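Long-range contacts in Rho GTPase-activating protein 5 (PDB 5U4V), which probably stimulates GTP hydrolysis by Rho-family GTPases, and carries, in the fragment described, a pseudoGTPase domain related to the P-loop GTPase fold: residues A24-R28 / D46-V50; G70-N76 / P108-A114; F142-P146 / Q158-A162. One frame throughout, in Å; residues are numbered along the deposited sequence.

Interaction 1 of 3, residues A24-R28 / D46-V50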
ATOM      1  N   ALA A  24      -2.012  -9.412   0.834  1.00 32.83           N
ATOM      2  CA  ALA A  24      -0.888 -10.172   0.336  1.00 34.25           C
ATOM      3  C   ALA A  24      -1.349 -11.500  -0.291  1.00 33.95           C
ATOM      4  O   ALA A  24      -0.901 -11.850  -1.364  1.00 31.73           O
ATOM      5  CB  ALA A  24       0.133 -10.362   1.419  1.00 35.31           C
ATOM      6  N   ASN A  25      -2.310 -12.179   0.339  1.00 33.70           N
ATOM      7  CA  ASN A  25      -2.818 -13.429  -0.221  1.00 32.50           C
ATOM      8  C   ASN A  25      -3.497 -13.241  -1.570  1.00 34.32           C
ATOM      9  O   ASN A  25      -3.251 -14.043  -2.535  1.00 33.25           O
ATOM     10  CB  ASN A  25      -3.788 -14.108   0.711  1.00 32.55           C
ATOM     11  CG  ASN A  25      -3.147 -14.540   2.014  1.00 34.83           C
ATOM     12  OD1 ASN A  25      -1.933 -14.690   2.120  1.00 37.08           O
ATOM     13  ND2 ASN A  25      -3.969 -14.795   2.989  1.00 34.24           N
ATOM     14  N   GLU A  26      -4.370 -12.238  -1.631  1.00 35.36           N
ATOM     15  CA  GLU A  26      -5.126 -11.922  -2.836  1.00 41.27           C
ATOM     16  C   GLU A  26      -4.221 -11.731  -4.019  1.00 40.06           C
ATOM     17  O   GLU A  26      -4.482 -12.266  -5.091  1.00 44.12           O
ATOM     18  CB  GLU A  26      -5.925 -10.650  -2.643  1.00 44.71           C
ATOM     19  CG  GLU A  26      -6.672 -10.203  -3.871  1.00 53.21           C
ATOM     20  CD  GLU A  26      -8.136 -10.566  -3.789  1.00 56.08           C
ATOM     21  OE1 GLU A  26      -8.752 -10.783  -4.844  1.00 64.94           O
ATOM     22  OE2 GLU A  26      -8.662 -10.647  -2.670  1.00 58.09           O
ATOM     23  N   ILE A  27      -3.152 -10.982  -3.808  1.00 36.87           N
ATOM     24  CA  ILE A  27      -2.186 -10.683  -4.831  1.00 35.69           C
ATOM     25  C   ILE A  27      -1.362 -11.926  -5.251  1.00 36.75           C
ATOM     26  O   ILE A  27      -1.144 -12.142  -6.443  1.00 38.99           O
ATOM     27  CB  ILE A  27      -1.248  -9.528  -4.435  1.00 35.46           C
ATOM     28  CG1 ILE A  27      -2.018  -8.229  -4.158  1.00 38.70           C
ATOM     29  CG2 ILE A  27      -0.227  -9.269  -5.537  1.00 37.05           C
ATOM     30  CD1 ILE A  27      -1.145  -6.990  -3.949  1.00 40.14           C
ATOM     31  N   ARG A  28      -0.901 -12.717  -4.291  1.00 33.20           N
ATOM     32  CA  ARG A  28      -0.118 -13.925  -4.594  1.00 31.94           C
ATOM     33  C   ARG A  28      -0.835 -14.967  -5.438  1.00 34.29           C
ATOM     34  O   ARG A  28      -0.178 -15.690  -6.181  1.00 35.03           O
ATOM     35  CB  ARG A  28       0.408 -14.586  -3.314  1.00 31.35           C
ATOM     36  CG  ARG A  28       1.656 -13.919  -2.733  1.00 29.82           C
ATOM     37  CD  ARG A  28       1.847 -14.383  -1.333  1.00 30.16           C
ATOM     38  NE  ARG A  28       2.776 -13.555  -0.572  1.00 30.58           N
ATOM     39  CZ  ARG A  28       3.043 -13.728   0.723  1.00 30.77           C
ATOM     40  NH1 ARG A  28       2.497 -14.707   1.417  1.00 30.24           N
ATOM     41  NH2 ARG A  28       3.899 -12.926   1.313  1.00 32.27           N
ATOM     42  N   ASP A  46       7.994  -8.949  -3.934  1.00 54.04           N
ATOM     43  CA  ASP A  46       8.000  -9.624  -2.648  1.00 56.63           C
ATOM     44  C   ASP A  46       7.082  -8.888  -1.719  1.00 55.01           C
ATOM     45  O   ASP A  46       7.456  -7.897  -1.113  1.00 59.91           O
ATOM     46  CB  ASP A  46       9.429  -9.700  -2.066  1.00 63.88           C
ATOM     47  CG  ASP A  46      10.322 -10.668  -2.811  1.00 68.29           C
ATOM     48  OD1 ASP A  46       9.858 -11.442  -3.678  1.00 67.66           O
ATOM     49  OD2 ASP A  46      11.536 -10.662  -2.530  1.00 77.83           O
ATOM     50  N   LEU A  47       5.882  -9.415  -1.551  1.00 53.04           N
ATOM     51  CA  LEU A  47       4.906  -8.809  -0.668  1.00 51.51           C
ATOM     52  C   LEU A  47       5.100  -9.252   0.757  1.00 51.75           C
ATOM     53  O   LEU A  47       4.935 -10.422   1.105  1.00 49.70           O
ATOM     54  CB  LEU A  47       3.486  -9.101  -1.138  1.00 49.98           C
ATOM     55  CG  LEU A  47       3.294  -8.465  -2.523  1.00 51.38           C
ATOM     56  CD1 LEU A  47       1.973  -8.893  -3.133  1.00 54.80           C
ATOM     57  CD2 LEU A  47       3.458  -6.944  -2.546  1.00 54.54           C
ATOM     58  N   ARG A  48       5.442  -8.291   1.597  1.00 53.83           N
ATOM     59  CA  ARG A  48       5.695  -8.563   2.993  1.00 54.17           C
ATOM     60  C   ARG A  48       4.701  -7.831   3.865  1.00 52.42           C
ATOM     61  O   ARG A  48       4.900  -6.656   4.167  1.00 54.66           O
ATOM     62  CB  ARG A  48       7.094  -8.092   3.340  1.00 58.38           C
ATOM     63  CG  ARG A  48       8.208  -8.844   2.659  1.00 63.36           C
ATOM     64  CD  ARG A  48       9.555  -8.377   3.166  1.00 70.86           C
ATOM     65  NE  ARG A  48      10.618  -9.080   2.479  1.00 76.62           N
ATOM     66  CZ  ARG A  48      11.918  -8.793   2.593  1.00 85.46           C
ATOM     67  NH1 ARG A  48      12.347  -7.816   3.392  1.00 87.34           N
ATOM     68  NH2 ARG A  48      12.812  -9.496   1.908  1.00 89.69           N
ATOM     69  N   PRO A  49       3.659  -8.515   4.337  1.00 51.22           N
ATOM     70  CA  PRO A  49       2.752  -7.886   5.322  1.00 51.41           C
ATOM     71  C   PRO A  49       3.436  -7.740   6.658  1.00 55.29           C
ATOM     72  O   PRO A  49       4.219  -8.590   7.027  1.00 59.77           O
ATOM     73  CB  PRO A  49       1.577  -8.870   5.439  1.00 46.68           C
ATOM     74  CG  PRO A  49       1.759  -9.836   4.358  1.00 45.55           C
ATOM     75  CD  PRO A  49       3.215  -9.867   3.986  1.00 49.00           C
ATOM     76  N   VAL A  50       3.148  -6.661   7.361  1.00 59.18           N
ATOM     77  CA  VAL A  50       3.876  -6.302   8.570  1.00 63.59           C
ATOM     78  C   VAL A  50       2.961  -5.882   9.705  1.00 64.72           C
ATOM     79  O   VAL A  50       1.886  -5.329   9.481  1.00 61.37           O
ATOM     80  CB  VAL A  50       4.844  -5.134   8.305  1.00 67.09           C
ATOM     81  CG1 VAL A  50       6.010  -5.573   7.429  1.00 69.63           C
ATOM     82  CG2 VAL A  50       4.119  -3.957   7.680  1.00 65.93           C
TER
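Ala-24, Ile-27 and Arg-28, at the C-terminal end of helix 19-28, lie on Leu-47 and Pro-49 of strand 41-50 in a largely apolar helix-on-sheet contact finished by one hydrogen bond. The axes of the two short segments approach to 9.3 Å and run nearly antiparallel, at 165°. Leu-47 is the centre of the contact. Its CD1 branch reaches the beta-branched side of Ile-27, with CG2 of Ile-27 3.3 Å from CD1 of Leu-47, and the leucine runs roughly perpendicular to the isoleucine. Ile-27 can offer that methyl because CG2 stands anti to its own backbone N. Ala-24, one helical turn earlier, has only a methyl to present, and so small a residue allows the proline ring to lie against the helix, CB of Ala-24 being 3.4 Å from CG of Pro-49. The arrangement belongs to a Ras-like alpha/beta domain, in which the helix after the first strand covers one face of the central sheet. Strand 8-14 takes the backbone bonds of Asp-46, Arg-48 and Val-50, so the carbonyl of Leu-47 is turned to the other edge of the strand. Arg-28 meets it there. Its chain, stretched out as far as NE, is long enough to bring the edge of the guanidinium over from the helix, and NH2 of Arg-28 donates to O of Leu-47 at 2.7 Å. The oxygen lies near the guanidinium plane, although the N-H is bent to 137° at the hydrogen. Tyr-36, from strand 36-38, also packs on both Ile-27 and Arg-28.

Interaction 2 of 3, residues G70-N76 / P108-A114; sequences GCFCVFN and PFTLILA
Phe-72 and Ile-112 meet on one face of a parallel strand pair, Phe-75 and Leu-113 on the other. CD1 of Ile-112 sits almost squarely over the Phe-72 ring in a CH-pi contact, 3.8 Å from the centroid, while CB of Thr-110 comes to the ring's edge. Beside them Val-74 lies alongside Ile-112, branched residues that suit an extended backbone. On the opposite face, Phe-75 has CG between its backbone N and carbonyl carbon (chi1 63°), which swings the ring across to strand 109-114. One ring face then lies over CA of Leu-113, CB of Leu-111 is at the edge, and CE2 of Phe-75 is 3.6 Å from CD1 of Leu-113. With an alanine here the ring would be gone, which is likely to open a gap between Leu-111, Leu-113 and helix 78-96. Further along this face the sulfurs of Cys-71 and Cys-73 approach the Phe-109 ring obliquely; SG of Cys-73 is 3.7 Å from CD1 of Phe-109. Backbone hydrogen bonds, running from Cys-71 N to Pro-108 O through to Ala-114 N to Phe-75 O, keep the parallel register. Helix 78-96 connects the strands as a beta-alpha-beta crossover and packs on Cys-73 and Phe-75, whereas helices 19-28 and 156-173 both cover Phe-72 on the other face, and strand 8-14 flanks strand 69-75.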
ATOM      1  N   GLY A  70       8.693  -0.117  -1.532  1.00 57.20           N
ATOM      2  CA  GLY A  70       7.615   0.827  -1.318  1.00 55.13           C
ATOM      3  C   GLY A  70       6.670   0.211  -0.304  1.00 52.68           C
ATOM      4  O   GLY A  70       6.880  -0.930   0.147  1.00 50.94           O
ATOM      5  N   CYS A  71       5.613   0.932   0.034  1.00 60.79           N
ATOM      6  CA  CYS A  71       4.744   0.468   1.097  1.00 58.28           C
ATOM      7  C   CYS A  71       3.256   0.695   0.873  1.00 54.91           C
ATOM      8  O   CYS A  71       2.779   1.816   0.911  1.00 54.64           O
ATOM      9  CB  CYS A  71       5.196   1.089   2.409  1.00 58.05           C
ATOM     10  SG  CYS A  71       4.229   0.520   3.813  1.00 60.67           S
ATOM     11  N   PHE A  72       2.536  -0.397   0.651  1.00 54.39           N
ATOM     12  CA  PHE A  72       1.080  -0.397   0.695  1.00 50.83           C
ATOM     13  C   PHE A  72       0.535  -0.196   2.090  1.00 47.57           C
ATOM     14  O   PHE A  72       0.990  -0.834   3.032  1.00 46.96           O
ATOM     15  CB  PHE A  72       0.522  -1.698   0.155  1.00 52.95           C
ATOM     16  CG  PHE A  72       0.402  -1.737  -1.323  1.00 54.78           C
ATOM     17  CD1 PHE A  72       0.553  -0.578  -2.078  1.00 54.89           C
ATOM     18  CD2 PHE A  72       0.107  -2.943  -1.965  1.00 56.94           C
ATOM     19  CE1 PHE A  72       0.439  -0.625  -3.466  1.00 58.07           C
ATOM     20  CE2 PHE A  72      -0.004  -2.993  -3.364  1.00 58.80           C
ATOM     21  CZ  PHE A  72       0.157  -1.831  -4.112  1.00 59.54           C
ATOM     22  N   CYS A  73      -0.438   0.706   2.222  1.00 45.05           N
ATOM     23  CA  CYS A  73      -1.111   0.887   3.499  1.00 43.25           C
ATOM     24  C   CYS A  73      -2.608   0.760   3.317  1.00 41.99           C
ATOM     25  O   CYS A  73      -3.236   1.554   2.617  1.00 42.02           O
ATOM     26  CB  CYS A  73      -0.741   2.238   4.128  1.00 43.71           C
ATOM     27  SG  CYS A  73       1.036   2.592   4.169  1.00 47.50           S
ATOM     28  N   VAL A  74      -3.169  -0.251   3.954  1.00 41.24           N
ATOM     29  CA  VAL A  74      -4.550  -0.692   3.766  1.00 39.53           C
ATOM     30  C   VAL A  74      -5.282  -0.460   5.089  1.00 39.72           C
ATOM     31  O   VAL A  74      -4.750  -0.682   6.162  1.00 39.18           O
ATOM     32  CB  VAL A  74      -4.628  -2.211   3.406  1.00 40.58           C
ATOM     33  CG1 VAL A  74      -6.007  -2.647   2.932  1.00 40.10           C
ATOM     34  CG2 VAL A  74      -3.590  -2.565   2.400  1.00 42.32           C
ATOM     35  N   PHE A  75      -6.515   0.000   4.977  1.00 40.99           N
ATOM     36  CA  PHE A  75      -7.393   0.253   6.108  1.00 42.08           C
ATOM     37  C   PHE A  75      -8.833   0.118   5.607  1.00 43.75           C
ATOM     38  O   PHE A  75      -9.106   0.322   4.398  1.00 41.44           O
ATOM     39  CB  PHE A  75      -7.140   1.659   6.686  1.00 41.20           C
ATOM     40  CG  PHE A  75      -7.436   2.773   5.728  1.00 40.86           C
ATOM     41  CD1 PHE A  75      -6.543   3.087   4.701  1.00 38.97           C
ATOM     42  CD2 PHE A  75      -8.669   3.475   5.796  1.00 40.58           C
ATOM     43  CE1 PHE A  75      -6.864   4.087   3.801  1.00 39.90           C
ATOM     44  CE2 PHE A  75      -8.955   4.460   4.883  1.00 39.53           C
ATOM     45  CZ  PHE A  75      -8.054   4.778   3.908  1.00 39.15           C
ATOM     46  N   ASN A  76      -9.735  -0.249   6.521  1.00 47.34           N
ATOM     47  CA  ASN A  76     -11.141  -0.406   6.201  1.00 50.15           C
ATOM     48  C   ASN A  76     -12.093   0.196   7.254  1.00 53.50           C
ATOM     49  O   ASN A  76     -13.296  -0.084   7.267  1.00 55.24           O
ATOM     50  CB  ASN A  76     -11.458  -1.886   5.939  1.00 51.90           C
ATOM     51  CG  ASN A  76     -11.328  -2.738   7.152  1.00 53.23           C
ATOM     52  OD1 ASN A  76     -10.834  -2.298   8.186  1.00 56.73           O
ATOM     53  ND2 ASN A  76     -11.780  -3.985   7.040  1.00 54.82           N
ATOM     54  N   PRO A 108       8.045   5.318  -1.114  1.00 49.52           N
ATOM     55  CA  PRO A 108       6.845   5.139  -1.933  1.00 46.65           C
ATOM     56  C   PRO A 108       5.694   4.515  -1.164  1.00 44.46           C
ATOM     57  O   PRO A 108       5.526   3.277  -1.133  1.00 47.95           O
ATOM     58  CB  PRO A 108       7.303   4.182  -3.040  1.00 47.04           C
ATOM     59  CG  PRO A 108       8.792   4.264  -3.031  1.00 50.18           C
ATOM     60  CD  PRO A 108       9.165   4.494  -1.589  1.00 51.45           C
ATOM     61  N   PHE A 109       4.900   5.368  -0.551  1.00 41.43           N
ATOM     62  CA  PHE A 109       3.686   4.903   0.106  1.00 40.20           C
ATOM     63  C   PHE A 109       2.550   4.847  -0.940  1.00 37.01           C
ATOM     64  O   PHE A 109       2.661   5.458  -1.980  1.00 40.27           O
ATOM     65  CB  PHE A 109       3.291   5.846   1.260  1.00 39.68           C
ATOM     66  CG  PHE A 109       4.116   5.719   2.510  1.00 42.04           C
ATOM     67  CD1 PHE A 109       3.985   4.601   3.370  1.00 42.70           C
ATOM     68  CD2 PHE A 109       4.978   6.748   2.901  1.00 44.21           C
ATOM     69  CE1 PHE A 109       4.715   4.525   4.561  1.00 45.87           C
ATOM     70  CE2 PHE A 109       5.717   6.664   4.094  1.00 47.25           C
ATOM     71  CZ  PHE A 109       5.586   5.559   4.926  1.00 47.05           C
ATOM     72  N   THR A 110       1.495   4.084  -0.664  1.00 33.87           N
ATOM     73  CA  THR A 110       0.207   4.184  -1.346  1.00 31.11           C
ATOM     74  C   THR A 110      -0.836   3.727  -0.349  1.00 31.52           C
ATOM     75  O   THR A 110      -0.657   2.675   0.324  1.00 32.75           O
ATOM     76  CB  THR A 110       0.123   3.326  -2.645  1.00 31.38           C
ATOM     77  OG1 THR A 110       1.054   3.837  -3.598  1.00 32.86           O
ATOM     78  CG2 THR A 110      -1.332   3.363  -3.289  1.00 29.02           C
ATOM     79  N   LEU A 111      -1.887   4.523  -0.217  1.00 31.96           N
ATOM     80  CA  LEU A 111      -2.934   4.231   0.735  1.00 34.97           C
ATOM     81  C   LEU A 111      -4.055   3.505   0.045  1.00 33.00           C
ATOM     82  O   LEU A 111      -4.600   4.004  -0.912  1.00 29.63           O
ATOM     83  CB  LEU A 111      -3.462   5.508   1.434  1.00 39.46           C
ATOM     84  CG  LEU A 111      -2.446   6.277   2.283  1.00 45.45           C
ATOM     85  CD1 LEU A 111      -3.067   7.588   2.777  1.00 47.90           C
ATOM     86  CD2 LEU A 111      -1.919   5.462   3.466  1.00 46.07           C
ATOM     87  N   ILE A 112      -4.459   2.374   0.623  1.00 33.10           N
ATOM     88  CA  ILE A 112      -5.518   1.612   0.063  1.00 33.95           C
ATOM     89  C   ILE A 112      -6.704   1.511   0.964  1.00 36.40           C
ATOM     90  O   ILE A 112      -6.612   0.896   1.995  1.00 37.15           O
ATOM     91  CB  ILE A 112      -5.069   0.211  -0.378  1.00 34.09           C
ATOM     92  CG1 ILE A 112      -4.041   0.339  -1.514  1.00 33.55           C
ATOM     93  CG2 ILE A 112      -6.253  -0.601  -0.865  1.00 32.64           C
ATOM     94  CD1 ILE A 112      -3.238  -0.925  -1.701  1.00 34.00           C
ATOM     95  N   LEU A 113      -7.844   2.068   0.540  1.00 37.01           N
ATOM     96  CA  LEU A 113      -9.055   1.829   1.253  1.00 40.31           C
ATOM     97  C   LEU A 113      -9.795   0.630   0.666  1.00 43.61           C
ATOM     98  O   LEU A 113     -10.258   0.667  -0.476  1.00 43.39           O
ATOM     99  CB  LEU A 113      -9.922   3.082   1.269  1.00 43.33           C
ATOM    100  CG  LEU A 113     -11.355   2.961   1.781  1.00 46.74           C
ATOM    101  CD1 LEU A 113     -11.448   2.522   3.241  1.00 49.36           C
ATOM    102  CD2 LEU A 113     -12.052   4.305   1.592  1.00 50.77           C
ATOM    103  N   ALA A 114      -9.902  -0.417   1.479  1.00 47.89           N
ATOM    104  CA  ALA A 114     -10.641  -1.640   1.172  1.00 53.58           C
ATOM    105  C   ALA A 114     -12.111  -1.628   1.643  1.00 59.30           C
ATOM    106  O   ALA A 114     -12.398  -1.253   2.783  1.00 61.10           O
ATOM    107  CB  ALA A 114      -9.932  -2.820   1.797  1.00 51.05           C
TER

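Interaction 3 of 3, residues F142-P146 / Q158-A162; sequences FVDVP and QIKQA
Val-145 and Gln-158 lie alongside one another, pointing opposite ways, where strand 142-145 meets helix 156-173. Both valine methyls touch the aliphatic base of the glutamine, CG2 of Val-145 standing 3.5 Å from CB of Gln-158. The glutamine chain then bends at chi2 (-42°), which carries its amide back along the strand. There NE2 of Gln-158 gives a weak hydrogen bond to O of Asp-144, at 3.3 Å. Glutamine suits the place: its methylenes pack, CG of Gln-158 lying 3.8 Å from CD of Pro-146, while the amide stays available for the carbonyl. Two residues before Val-145, Val-143 fills the next step of the helix surface. Its CG2 lies 4.0 Å from CA of Ala-162, where a small side chain lets the strand residue approach the helix backbone, and its CG1 faces O of Gln-158 and OE1 of Gln-161. On the inner side, Ile-159 turns CD1 to CG1 of Val-145, 3.9 Å away, the two side chains roughly perpendicular.

The strand is held for this by its neighbour in the sheet, since Val-143 and Val-145 make backbone hydrogen bonds to Leu-111, Leu-113 and Asn-115. The side chain of Asp-144 forms a salt bridge with Arg-128 of helix 124-138, and Phe-142 packs on that same helix. Here the segment axes run nearly antiparallel, at 164°, and come within 8.1 Å. An outermost strand followed by a C-terminal helix that doubles back over the sheet is the closing alpha/beta unit of a Ras-like G domain.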
ATOM      1  N   PHE A 142      -3.807   7.735  -3.286  1.00 37.84           N
ATOM      2  CA  PHE A 142      -4.837   7.098  -2.505  1.00 36.60           C
ATOM      3  C   PHE A 142      -5.800   6.355  -3.424  1.00 36.79           C
ATOM      4  O   PHE A 142      -6.445   6.966  -4.265  1.00 38.21           O
ATOM      5  CB  PHE A 142      -5.564   8.138  -1.656  1.00 37.01           C
ATOM      6  CG  PHE A 142      -6.729   7.592  -0.926  1.00 38.14           C
ATOM      7  CD1 PHE A 142      -6.575   6.551  -0.051  1.00 37.47           C
ATOM      8  CD2 PHE A 142      -8.001   8.118  -1.125  1.00 42.96           C
ATOM      9  CE1 PHE A 142      -7.642   6.065   0.686  1.00 41.11           C
ATOM     10  CE2 PHE A 142      -9.099   7.632  -0.405  1.00 42.85           C
ATOM     11  CZ  PHE A 142      -8.921   6.586   0.493  1.00 42.58           C
ATOM     12  N   VAL A 143      -5.896   5.041  -3.219  1.00 37.67           N
ATOM     13  CA  VAL A 143      -6.763   4.148  -4.004  1.00 40.30           C
ATOM     14  C   VAL A 143      -7.861   3.464  -3.199  1.00 42.88           C
ATOM     15  O   VAL A 143      -7.612   2.956  -2.117  1.00 43.74           O
ATOM     16  CB  VAL A 143      -5.920   3.080  -4.770  1.00 40.39           C
ATOM     17  CG1 VAL A 143      -6.813   2.256  -5.691  1.00 40.81           C
ATOM     18  CG2 VAL A 143      -4.808   3.719  -5.620  1.00 35.87           C
ATOM     19  N   ASP A 144      -9.077   3.433  -3.731  1.00 49.76           N
ATOM     20  CA  ASP A 144     -10.163   2.626  -3.152  1.00 54.87           C
ATOM     21  C   ASP A 144     -10.284   1.269  -3.837  1.00 54.64           C
ATOM     22  O   ASP A 144     -10.441   1.205  -5.060  1.00 57.03           O
ATOM     23  CB  ASP A 144     -11.518   3.334  -3.292  1.00 63.76           C
ATOM     24  CG  ASP A 144     -11.514   4.741  -2.755  1.00 66.68           C
ATOM     25  OD1 ASP A 144     -10.768   5.058  -1.811  1.00 71.18           O
ATOM     26  OD2 ASP A 144     -12.285   5.548  -3.283  1.00 71.39           O
ATOM     27  N   VAL A 145     -10.244   0.189  -3.049  1.00 54.12           N
ATOM     28  CA  VAL A 145     -10.407  -1.173  -3.577  1.00 53.28           C
ATOM     29  C   VAL A 145     -11.608  -1.890  -2.978  1.00 55.32           C
ATOM     30  O   VAL A 145     -11.532  -2.455  -1.874  1.00 52.85           O
ATOM     31  CB  VAL A 145      -9.136  -2.045  -3.427  1.00 50.55           C
ATOM     32  CG1 VAL A 145      -9.289  -3.326  -4.227  1.00 50.76           C
ATOM     33  CG2 VAL A 145      -7.904  -1.268  -3.879  1.00 47.80           C
ATOM     34  N   PRO A 146     -12.723  -1.901  -3.730  1.00 61.05           N
ATOM     35  CA  PRO A 146     -13.978  -2.588  -3.395  1.00 63.46           C
ATOM     36  C   PRO A 146     -13.849  -4.106  -3.417  1.00 64.99           C
ATOM     37  O   PRO A 146     -13.140  -4.627  -4.269  1.00 64.18           O
ATOM     38  CB  PRO A 146     -14.925  -2.122  -4.491  1.00 67.81           C
ATOM     39  CG  PRO A 146     -14.058  -1.710  -5.621  1.00 64.85           C
ATOM     40  CD  PRO A 146     -12.840  -1.143  -4.994  1.00 61.11           C
ATOM     41  N   GLN A 158      -8.403  -2.393  -9.294  1.00 50.90           N
ATOM     42  CA  GLN A 158      -7.911  -1.502  -8.236  1.00 46.63           C
ATOM     43  C   GLN A 158      -6.584  -1.904  -7.621  1.00 42.40           C
ATOM     44  O   GLN A 158      -5.765  -1.041  -7.312  1.00 40.25           O
ATOM     45  CB  GLN A 158      -8.976  -1.317  -7.198  1.00 48.58           C
ATOM     46  CG  GLN A 158     -10.259  -0.768  -7.781  1.00 54.18           C
ATOM     47  CD  GLN A 158     -10.009   0.345  -8.800  1.00 55.36           C
ATOM     48  OE1 GLN A 158      -9.640   0.081  -9.940  1.00 56.42           O
ATOM     49  NE2 GLN A 158     -10.193   1.587  -8.377  1.00 55.07           N
ATOM     50  N   ILE A 159      -6.344  -3.202  -7.481  1.00 41.67           N
ATOM     51  CA  ILE A 159      -5.013  -3.668  -7.086  1.00 39.50           C
ATOM     52  C   ILE A 159      -3.955  -3.153  -8.065  1.00 37.74           C
ATOM     53  O   ILE A 159      -2.911  -2.640  -7.692  1.00 38.46           O
ATOM     54  CB  ILE A 159      -4.971  -5.217  -6.932  1.00 41.00           C
ATOM     55  CG1 ILE A 159      -5.959  -5.681  -5.838  1.00 41.75           C
ATOM     56  CG2 ILE A 159      -3.621  -5.727  -6.505  1.00 41.56           C
ATOM     57  CD1 ILE A 159      -5.787  -4.955  -4.535  1.00 38.45           C
ATOM     58  N   LYS A 160      -4.281  -3.230  -9.336  1.00 40.82           N
ATOM     59  CA  LYS A 160      -3.371  -2.854 -10.396  1.00 40.32           C
ATOM     60  C   LYS A 160      -3.033  -1.387 -10.350  1.00 38.28           C
ATOM     61  O   LYS A 160      -1.873  -1.048 -10.523  1.00 35.98           O
ATOM     62  CB  LYS A 160      -3.937  -3.262 -11.760  1.00 43.52           C
ATOM     63  CG  LYS A 160      -3.795  -4.741 -12.022  1.00 45.48           C
ATOM     64  CD  LYS A 160      -4.725  -5.204 -13.162  1.00 48.61           C
ATOM     65  CE  LYS A 160      -4.657  -6.714 -13.359  1.00 49.57           C
ATOM     66  NZ  LYS A 160      -5.935  -7.278 -13.867  1.00 54.04           N
ATOM     67  N   GLN A 161      -4.045  -0.534 -10.111  1.00 38.17           N
ATOM     68  CA  GLN A 161      -3.835   0.886 -10.007  1.00 38.49           C
ATOM     69  C   GLN A 161      -2.904   1.181  -8.847  1.00 36.93           C
ATOM     70  O   GLN A 161      -1.958   1.951  -8.983  1.00 36.23           O
ATOM     71  CB  GLN A 161      -5.161   1.626  -9.794  1.00 40.88           C
ATOM     72  CG  GLN A 161      -6.055   1.747 -11.012  1.00 43.10           C
ATOM     73  CD  GLN A 161      -7.411   2.398 -10.664  1.00 46.01           C
ATOM     74  OE1 GLN A 161      -7.606   2.941  -9.555  1.00 43.30           O
ATOM     75  NE2 GLN A 161      -8.362   2.366 -11.621  1.00 49.15           N
ATOM     76  N   ALA A 162      -3.213   0.569  -7.711  1.00 37.56           N
ATOM     77  CA  ALA A 162      -2.403   0.680  -6.489  1.00 38.65           C
ATOM     78  C   ALA A 162      -0.978   0.253  -6.762  1.00 38.34           C
ATOM     79  O   ALA A 162      -0.027   0.896  -6.289  1.00 37.80           O
ATOM     80  CB  ALA A 162      -2.991  -0.198  -5.392  1.00 38.35           C
TER

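In the fold
From the N terminus, interaction 1 closes first, joining helix 19-28 to strand 41-50 across 17 residues that include strand 36-38 and the first half of strand 41-50, its antiparallel neighbour. Interaction 2 follows, with 31 residues, mostly helix 78-96, between its strands, and interaction 3 closes the short 11-residue connection to the last helix. The three are in series: none nests in or crosses another. They nevertheless meet in space. Ile-27 of interaction 1 packs on Phe-72 of interaction 2 and Ile-159 of interaction 3, joining the two helices over one face of the sheet. Interactions 2 and 3 share that sheet through neighbouring strands 109-114 and 142-145, and Phe-72 also packs on Ala-162.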